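Local coordinates for protein 3-hydroxyacyl-CoA dehydrogenase (Burkholderia thailandensis, PDB 4XGN) that probably catalyses the NAD-dependent oxidation of 3-hydroxyacyl-CoA to 3-oxoacyl-CoA as a member of the short-chain dehydrogenase family, and binds NAD, at residues V235-I238 with F239-M243; A164-A167 with A168-A171; T123-M126 with I127-A130. All blocks are in the same frame, centred on the assembly; numbering follows the deposited sequence.

Interaction 1: V235-I238 with F239-M243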
loop_
_atom_site.group_PDB
_atom_site.type_symbol
_atom_site.label_atom_id
_atom_site.label_comp_id
_atom_site.label_asym_id
_atom_site.label_seq_id
_atom_site.Cartn_x
_atom_site.Cartn_y
_atom_site.Cartn_z
ATOM N N VAL A 235 8.154 11.909 -16.093
ATOM C CA VAL A 235 7.209 11.688 -17.191
ATOM C C VAL A 235 7.965 11.073 -18.412
ATOM O O VAL A 235 7.489 10.137 -19.059
ATOM C CB VAL A 235 6.491 13.011 -17.630
ATOM C CG1 VAL A 235 5.672 12.813 -18.906
ATOM C CG2 VAL A 235 5.594 13.543 -16.537
ATOM N N ARG A 236 9.089 11.674 -18.781
ATOM C CA ARG A 236 9.858 11.157 -19.936
ATOM C C ARG A 236 10.274 9.710 -19.733
ATOM O O ARG A 236 10.168 8.895 -20.625
ATOM C CB ARG A 236 11.080 12.042 -20.152
ATOM C CG ARG A 236 12.043 11.504 -21.182
ATOM C CD ARG A 236 13.057 12.516 -21.658
ATOM N NE ARG A 236 13.724 11.934 -22.812
ATOM C CZ ARG A 236 14.535 12.598 -23.633
ATOM N NH1 ARG A 236 14.884 13.854 -23.374
ATOM N NH2 ARG A 236 15.042 11.983 -24.696
ATOM N N GLN A 237 10.699 9.363 -18.519
ATOM C CA GLN A 237 11.088 7.954 -18.232
ATOM C C GLN A 237 9.903 7.012 -18.445
ATOM O O GLN A 237 10.050 5.929 -18.991
ATOM C CB GLN A 237 11.685 7.819 -16.839
ATOM C CG GLN A 237 11.808 6.379 -16.328
ATOM C CD GLN A 237 12.838 5.512 -17.042
ATOM O OE1 GLN A 237 12.828 4.278 -16.865
ATOM N NE2 GLN A 237 13.700 6.117 -17.868
ATOM N N ILE A 238 8.723 7.410 -17.965
ATOM C CA ILE A 238 7.543 6.632 -18.189
ATOM C C ILE A 238 7.225 6.453 -19.669
ATOM O O ILE A 238 6.932 5.344 -20.110
ATOM C CB ILE A 238 6.327 7.207 -17.443
ATOM C CG1 ILE A 238 6.522 7.073 -15.933
ATOM C CG2 ILE A 238 5.030 6.562 -17.990
ATOM C CD1 ILE A 238 5.604 7.948 -15.098
ATOM N N PHE A 239 7.295 7.533 -20.455
ATOM C CA PHE A 239 7.162 7.393 -21.899
ATOM C C PHE A 239 8.176 6.459 -22.517
ATOM O O PHE A 239 7.788 5.659 -23.335
ATOM C CB PHE A 239 7.197 8.770 -22.602
ATOM C CG PHE A 239 5.974 9.640 -22.368
ATOM C CD1 PHE A 239 4.711 9.109 -22.260
ATOM C CD2 PHE A 239 6.108 11.028 -22.347
ATOM C CE1 PHE A 239 3.599 9.939 -22.065
ATOM C CE2 PHE A 239 5.015 11.865 -22.169
ATOM C CZ PHE A 239 3.762 11.317 -22.011
ATOM N N GLU A 240 9.432 6.512 -22.079
ATOM C CA GLU A 240 10.503 5.729 -22.695
ATOM C C GLU A 240 10.701 4.328 -22.135
ATOM O O GLU A 240 11.553 3.612 -22.649
ATOM C CB GLU A 240 11.808 6.530 -22.661
ATOM C CG GLU A 240 11.679 7.844 -23.450
ATOM C CD GLU A 240 12.936 8.706 -23.491
ATOM O OE1 GLU A 240 13.801 8.623 -22.587
ATOM O OE2 GLU A 240 13.057 9.507 -24.433
ATOM N N ASN A 241 9.984 3.938 -21.085
ATOM C CA ASN A 241 10.195 2.616 -20.490
ATOM C C ASN A 241 8.999 1.718 -20.741
ATOM O O ASN A 241 7.968 1.848 -20.084
ATOM C CB ASN A 241 10.532 2.718 -19.014
ATOM C CG ASN A 241 11.079 1.422 -18.453
ATOM O OD1 ASN A 241 10.695 0.320 -18.875
ATOM N ND2 ASN A 241 12.000 1.550 -17.500
ATOM N N PRO A 242 9.130 0.774 -21.676
ATOM C CA PRO A 242 7.988 -0.064 -22.025
ATOM C C PRO A 242 7.426 -0.920 -20.924
ATOM O O PRO A 242 6.304 -1.397 -21.068
ATOM C CB PRO A 242 8.546 -0.938 -23.142
ATOM C CG PRO A 242 9.631 -0.130 -23.694
ATOM C CD PRO A 242 10.299 0.386 -22.486
ATOM N N MET A 243 8.164 -1.081 -19.822
ATOM C CA MET A 243 7.697 -1.974 -18.731
ATOM C C MET A 243 6.933 -1.237 -17.620
ATOM O O MET A 243 6.388 -1.910 -16.709
ATOM C CB MET A 243 8.853 -2.757 -18.124
ATOM C CG MET A 243 9.236 -3.959 -18.970
ATOM S SD MET A 243 7.982 -5.261 -19.053
ATOM C CE MET A 243 7.980 -5.802 -17.347
#

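Interaction 2: A164-A167 with A168-A171. With NAD (nicotinamide-adenine-dinucleotide), chain I; EDO (1,2-ethanediol), chain J.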
loop_
_atom_site.group_PDB
_atom_site.type_symbol
_atom_site.label_atom_id
_atom_site.label_comp_id
_atom_site.label_asym_id
_atom_site.label_seq_id
_atom_site.Cartn_x
_atom_site.Cartn_y
_atom_site.Cartn_z
ATOM N N ALA A 164 -9.133 16.493 3.030
ATOM C CA ALA A 164 -10.041 15.394 2.704
ATOM C C ALA A 164 -10.481 15.372 1.234
ATOM O O ALA A 164 -10.388 14.328 0.565
ATOM C CB ALA A 164 -11.225 15.394 3.614
ATOM N N ALA A 165 -10.871 16.525 0.702
ATOM C CA ALA A 165 -11.288 16.586 -0.700
ATOM C C ALA A 165 -10.146 16.288 -1.675
ATOM O O ALA A 165 -10.293 15.462 -2.569
ATOM C CB ALA A 165 -11.883 17.928 -1.047
ATOM N N TYR A 166 -9.017 16.949 -1.474
ATOM C CA TYR A 166 -7.845 16.752 -2.329
ATOM C C TYR A 166 -7.344 15.307 -2.252
ATOM O O TYR A 166 -7.154 14.666 -3.266
ATOM C CB TYR A 166 -6.763 17.712 -1.899
ATOM C CG TYR A 166 -5.560 17.750 -2.813
ATOM C CD1 TYR A 166 -5.660 18.241 -4.093
ATOM C CD2 TYR A 166 -4.326 17.387 -2.351
ATOM C CE1 TYR A 166 -4.556 18.331 -4.911
ATOM C CE2 TYR A 166 -3.208 17.449 -3.166
ATOM C CZ TYR A 166 -3.327 17.961 -4.438
ATOM O OH TYR A 166 -2.227 18.085 -5.286
ATOM N N ALA A 167 -7.245 14.785 -1.036
ATOM C CA ALA A 167 -6.811 13.412 -0.861
ATOM C C ALA A 167 -7.770 12.421 -1.508
ATOM O O ALA A 167 -7.351 11.500 -2.208
ATOM C CB ALA A 167 -6.677 13.090 0.608
ATOM N N ALA A 168 -9.072 12.628 -1.324
ATOM C CA ALA A 168 -10.043 11.769 -2.017
ATOM C C ALA A 168 -9.851 11.761 -3.516
ATOM O O ALA A 168 -9.840 10.732 -4.135
ATOM C CB ALA A 168 -11.463 12.174 -1.686
ATOM N N SER A 169 -9.718 12.945 -4.091
ATOM C CA SER A 169 -9.539 13.058 -5.493
ATOM C C SER A 169 -8.283 12.409 -6.006
ATOM O O SER A 169 -8.316 11.744 -7.031
ATOM C CB SER A 169 -9.636 14.526 -5.944
ATOM O OG SER A 169 -8.438 15.259 -5.679
ATOM N N LYS A 170 -7.185 12.586 -5.302
ATOM C CA LYS A 170 -5.917 12.064 -5.755
ATOM C C LYS A 170 -5.779 10.554 -5.485
ATOM O O LYS A 170 -5.166 9.832 -6.256
ATOM C CB LYS A 170 -4.790 12.873 -5.128
ATOM C CG LYS A 170 -4.785 14.322 -5.534
ATOM C CD LYS A 170 -4.765 14.499 -7.006
ATOM C CE LYS A 170 -4.276 15.874 -7.387
ATOM N NZ LYS A 170 -3.845 15.957 -8.778
ATOM N N ALA A 171 -6.373 10.064 -4.410
ATOM C CA ALA A 171 -6.451 8.601 -4.203
ATOM C C ALA A 171 -7.306 7.942 -5.271
ATOM O O ALA A 171 -7.014 6.832 -5.709
ATOM C CB ALA A 171 -7.047 8.324 -2.825
HETATM P PA NAD I . -0.576 24.962 -11.083
HETATM O O1A NAD I . -1.672 25.662 -10.361
HETATM O O2A NAD I . 0.688 25.723 -11.334
HETATM O O5B NAD I . -1.096 24.369 -12.479
HETATM C C5B NAD I . -2.366 23.766 -12.594
HETATM C C4B NAD I . -2.962 24.116 -13.968
HETATM O O4B NAD I . -4.149 23.507 -13.938
HETATM C C3B NAD I . -3.252 25.634 -14.097
HETATM O O3B NAD I . -2.618 26.248 -15.171
HETATM C C2B NAD I . -4.790 25.592 -14.142
HETATM O O2B NAD I . -5.323 26.793 -14.811
HETATM C C1B NAD I . -5.118 24.416 -14.670
HETATM N N9A NAD I . -6.440 23.994 -14.324
HETATM C C8A NAD I . -7.097 24.069 -13.124
HETATM N N7A NAD I . -8.382 23.609 -13.269
HETATM C C5A NAD I . -8.464 23.243 -14.541
HETATM C C6A NAD I . -9.504 22.694 -15.245
HETATM N N6A NAD I . -10.834 22.421 -14.808
HETATM N N1A NAD I . -9.327 22.401 -16.543
HETATM C C2A NAD I . -8.135 22.639 -17.173
HETATM N N3A NAD I . -7.088 23.166 -16.474
HETATM C C4A NAD I . -7.298 23.473 -15.176
HETATM O O3 NAD I . -0.288 23.743 -10.077
HETATM P PN NAD I . 0.739 22.509 -10.357
HETATM O O1N NAD I . 1.609 22.440 -9.146
HETATM O O2N NAD I . 1.493 22.573 -11.676
HETATM O O5D NAD I . -0.257 21.232 -10.356
HETATM C C5D NAD I . -0.185 20.206 -11.344
HETATM C C4D NAD I . -0.708 18.909 -10.858
HETATM O O4D NAD I . 0.170 18.494 -9.896
HETATM C C3D NAD I . -2.087 19.044 -10.164
HETATM O O3D NAD I . -2.878 17.964 -10.409
HETATM C C2D NAD I . -1.629 19.111 -8.680
HETATM O O2D NAD I . -2.764 18.784 -7.754
HETATM C C1D NAD I . -0.660 18.221 -8.611
HETATM N N1N NAD I . 0.301 18.301 -7.518
HETATM C C2N NAD I . 1.028 19.432 -7.230
HETATM C C3N NAD I . 1.937 19.476 -6.180
HETATM C C7N NAD I . 2.710 20.704 -5.805
HETATM O O7N NAD I . 3.293 20.731 -4.747
HETATM N N7N NAD I . 2.793 21.806 -6.696
HETATM C C4N NAD I . 2.122 18.304 -5.415
HETATM C C5N NAD I . 1.426 17.164 -5.723
HETATM C C6N NAD I . 0.528 17.155 -6.769
HETATM C C1 EDO J . -0.673 20.195 -2.809
HETATM O O1 EDO J . -0.390 18.977 -3.536
HETATM C C2 EDO J . 0.457 21.231 -3.007
HETATM O O2 EDO J . 1.711 20.767 -2.456
#

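Interaction 3: T123-M126 with I127-A130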
loop_
_atom_site.group_PDB
_atom_site.type_symbol
_atom_site.label_atom_id
_atom_site.label_comp_id
_atom_site.label_asym_id
_atom_site.label_seq_id
_atom_site.Cartn_x
_atom_site.Cartn_y
_atom_site.Cartn_z
ATOM N N THR A 123 -9.738 14.246 -14.867
ATOM C CA THR A 123 -8.657 13.366 -15.348
ATOM C C THR A 123 -9.232 12.165 -16.128
ATOM O O THR A 123 -8.738 11.845 -17.213
ATOM C CB THR A 123 -7.731 12.950 -14.203
ATOM O OG1 THR A 123 -6.859 14.061 -13.911
ATOM C CG2 THR A 123 -6.864 11.712 -14.577
ATOM N N PHE A 124 -10.282 11.541 -15.618
ATOM C CA PHE A 124 -10.901 10.448 -16.343
ATOM C C PHE A 124 -11.478 10.879 -17.704
ATOM O O PHE A 124 -11.340 10.148 -18.683
ATOM C CB PHE A 124 -12.006 9.739 -15.549
ATOM C CG PHE A 124 -12.540 8.531 -16.270
ATOM C CD1 PHE A 124 -11.777 7.374 -16.323
ATOM C CD2 PHE A 124 -13.739 8.577 -16.984
ATOM C CE1 PHE A 124 -12.212 6.273 -17.016
ATOM C CE2 PHE A 124 -14.201 7.474 -17.660
ATOM C CZ PHE A 124 -13.436 6.291 -17.668
ATOM N N ASN A 125 -12.075 12.056 -17.752
ATOM C CA ASN A 125 -12.675 12.562 -18.979
ATOM C C ASN A 125 -11.611 12.680 -20.070
ATOM O O ASN A 125 -11.823 12.271 -21.229
ATOM C CB ASN A 125 -13.340 13.918 -18.714
ATOM C CG ASN A 125 -14.104 14.458 -19.890
ATOM O OD1 ASN A 125 -14.720 13.719 -20.657
ATOM N ND2 ASN A 125 -14.063 15.764 -20.054
ATOM N N MET A 126 -10.449 13.197 -19.685
ATOM C CA MET A 126 -9.380 13.361 -20.645
ATOM C C MET A 126 -8.864 11.986 -21.037
ATOM O O MET A 126 -8.620 11.747 -22.202
ATOM C CB MET A 126 -8.267 14.194 -20.062
ATOM C CG MET A 126 -8.667 15.625 -19.793
ATOM S SD MET A 126 -9.299 16.619 -21.165
ATOM C CE MET A 126 -8.034 16.498 -22.388
ATOM N N ILE A 127 -8.712 11.073 -20.082
ATOM C CA ILE A 127 -8.216 9.725 -20.409
ATOM C C ILE A 127 -9.111 9.007 -21.414
ATOM O O ILE A 127 -8.616 8.454 -22.385
ATOM C CB ILE A 127 -8.048 8.867 -19.126
ATOM C CG1 ILE A 127 -6.878 9.400 -18.252
ATOM C CG2 ILE A 127 -7.919 7.373 -19.435
ATOM C CD1 ILE A 127 -6.770 8.748 -16.894
ATOM N N ARG A 128 -10.414 9.038 -21.213
ATOM C CA ARG A 128 -11.281 8.220 -22.027
ATOM C C ARG A 128 -11.274 8.724 -23.476
ATOM O O ARG A 128 -11.294 7.918 -24.401
ATOM C CB ARG A 128 -12.689 8.193 -21.410
ATOM C CG ARG A 128 -13.481 9.479 -21.570
ATOM C CD ARG A 128 -14.714 9.609 -20.681
ATOM N NE ARG A 128 -15.286 10.891 -21.070
ATOM C CZ ARG A 128 -16.131 11.073 -22.092
ATOM N NH1 ARG A 128 -16.739 10.059 -22.694
ATOM N NH2 ARG A 128 -16.401 12.311 -22.490
ATOM N N VAL A 129 -11.211 10.045 -23.652
ATOM C CA VAL A 129 -11.246 10.630 -24.965
ATOM C C VAL A 129 -9.896 10.452 -25.679
ATOM O O VAL A 129 -9.828 10.050 -26.882
ATOM C CB VAL A 129 -11.708 12.110 -24.917
ATOM C CG1 VAL A 129 -11.722 12.707 -26.320
ATOM C CG2 VAL A 129 -13.115 12.230 -24.315
ATOM N N ALA A 130 -8.812 10.769 -24.963
ATOM C CA ALA A 130 -7.477 10.521 -25.493
ATOM C C ALA A 130 -7.200 9.040 -25.795
ATOM O O ALA A 130 -6.592 8.731 -26.818
ATOM C CB ALA A 130 -6.413 11.084 -24.575
#

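Interaction 1: V235-I238 with F239-M243
The side chain of R236 sets out with CG anti to the backbone N (chi1 172°) and runs extended to NE, while E240, one turn on, has CG beside its own backbone N (chi1 -61°); these torsions bring guanidinium and carboxylate together at the C-terminal end of helix 228-240, which packs on the parallel sheet of the Rossmann fold. The guanidinium takes the carboxylate side-on, NE and NH2 both reaching one oxygen: R236 NE to E240 OE2 is 3.0 Å and R236 NH2 to E240 OE2 is 3.2 Å. OE2 receives NH2 on its syn lone pair, whereas NE comes from above the carboxylate plane, the two flat groups being turned 72° apart. A weak bond from R236 NE to E240 OE1 adds to the salt bridge.

V235 and F239 run alongside each other in the same direction, V235 CG1 3.5 Å from F239 CE2. Both belong to the face buried against the sheet: F239 reaches V147 and V149 and meets the F16 ring, and V235 rests on I194.

N241, the first residue past the helix, has left helical phi/psi, yet its amide still reaches the last turn. N241 ND2 donates almost straight to Q237 OE1 at 2.9 Å, with the two amide planes nearly perpendicular, and also bonds E230 O of the second subunit, so this polar pair lies at a subunit interface. At the other end of the same amide, N241 OD1 accepts from M243 N at 3.0 Å, closing an Asx turn.

Interaction 2: A164-A167 with A168-A171
Y166 and K170 project from successive turns of helix 164-184 as the Tyr-x-x-x-Lys motif of the short-chain dehydrogenases, their side chains slanting across each other. K170 CG sits over the centre of one face of the Y166 ring, 4.0 Å from its centroid, a CH-pi contact, and further out K170 CE passes 3.5 Å from Y166 CE1. The lysine chain is bent at chi2 (-55°) and extended beyond, which carries NZ past the ring edge to the nicotinamide ribose of NAD.

The two polar ends meet the ribose diol together. Y166 OH lies 2.6 Å from NAD O2D, which approaches near the plane of the ring at its edge, and also hydrogen-bonds O1 of an ethanediol probably left from crystallisation. K170 NZ donates to NAD O3D at 2.8 Å and weakly to O2D; T151 O takes another of its hydrogens. This pairing is consistent with the family mechanism, in which the tyrosine exchanges the substrate proton and the lysine holds the ribose.

At the backbone, Y166 O accepts twice, from K170 N in the helix and from S169 OG at 2.8 Å; S169 OG is in turn bonded to N119 ND2.

Interaction 3: T123-M126 with I127-A130
N125 and R128 face each other along one side of helix 109-135, where the arginine takes an amide oxygen with two nitrogens. CG of R128 sits between its backbone N and carbonyl carbon (chi1 73°), and from there the chain runs extended to NE before chi4 (86°) turns the guanidinium. N125 has CG on the far side of CA-CB from its backbone N, and the amide ends up within 6° of the guanidinium plane. R128 NE and R128 NH2 each reach N125 OD1 at 2.9 Å. NE arrives in the carbonyl plane on a lone pair, while NH2 comes almost in line with the C=O bond. Both bonds lie in the guanidinium plane, a geometry that would hold the two groups flat together.

Each partner is also tied elsewhere. N125 ND2 donates to V66 O, R128 NH2 forms a salt bridge with E69, and R128 NH1 bonds H107 O of the third subunit. V129 CG2 lies against one face of the guanidinium, offset toward its rim.

The aliphatic part of R128 meets F124 roughly at a right angle, with R128 CD 3.7 Å from F124 CE2. The same F124 ring stacks on F112 of the third subunit and meets H107 of that subunit edge-to-face.

On the sheet side, T123 CG2 packs against I127 CD1 at 3.8 Å, while T123 OG1 bonds N119 O. The I127 side chain also touches I148 and S150. Helix 109-135 thus packs on the Rossmann sheet with one side and on the third subunit with another, consistent with the helix-mediated interface that is one of those building short-chain dehydrogenase tetramers.

How the interactions relate
The three contacts are set in three helices around one parallel sheet, and none touches another. Interactions 2 and 3 are the closest pair, with nearest atoms about 6 Å apart: F124 and I127 of interaction 3 pack on I180 of helix 164-184, and both contacts touch the third subunit. N119 connects the two, its O serving T123 and its ND2 serving S169. Interaction 1 lies farther off, its centre 26 Å from that of interaction 2 and 20 Å from that of interaction 3, and faces the second subunit. Only interaction 2 holds NAD directly; the side chains of T123 and V235 stay about 7 and 10 Å from it.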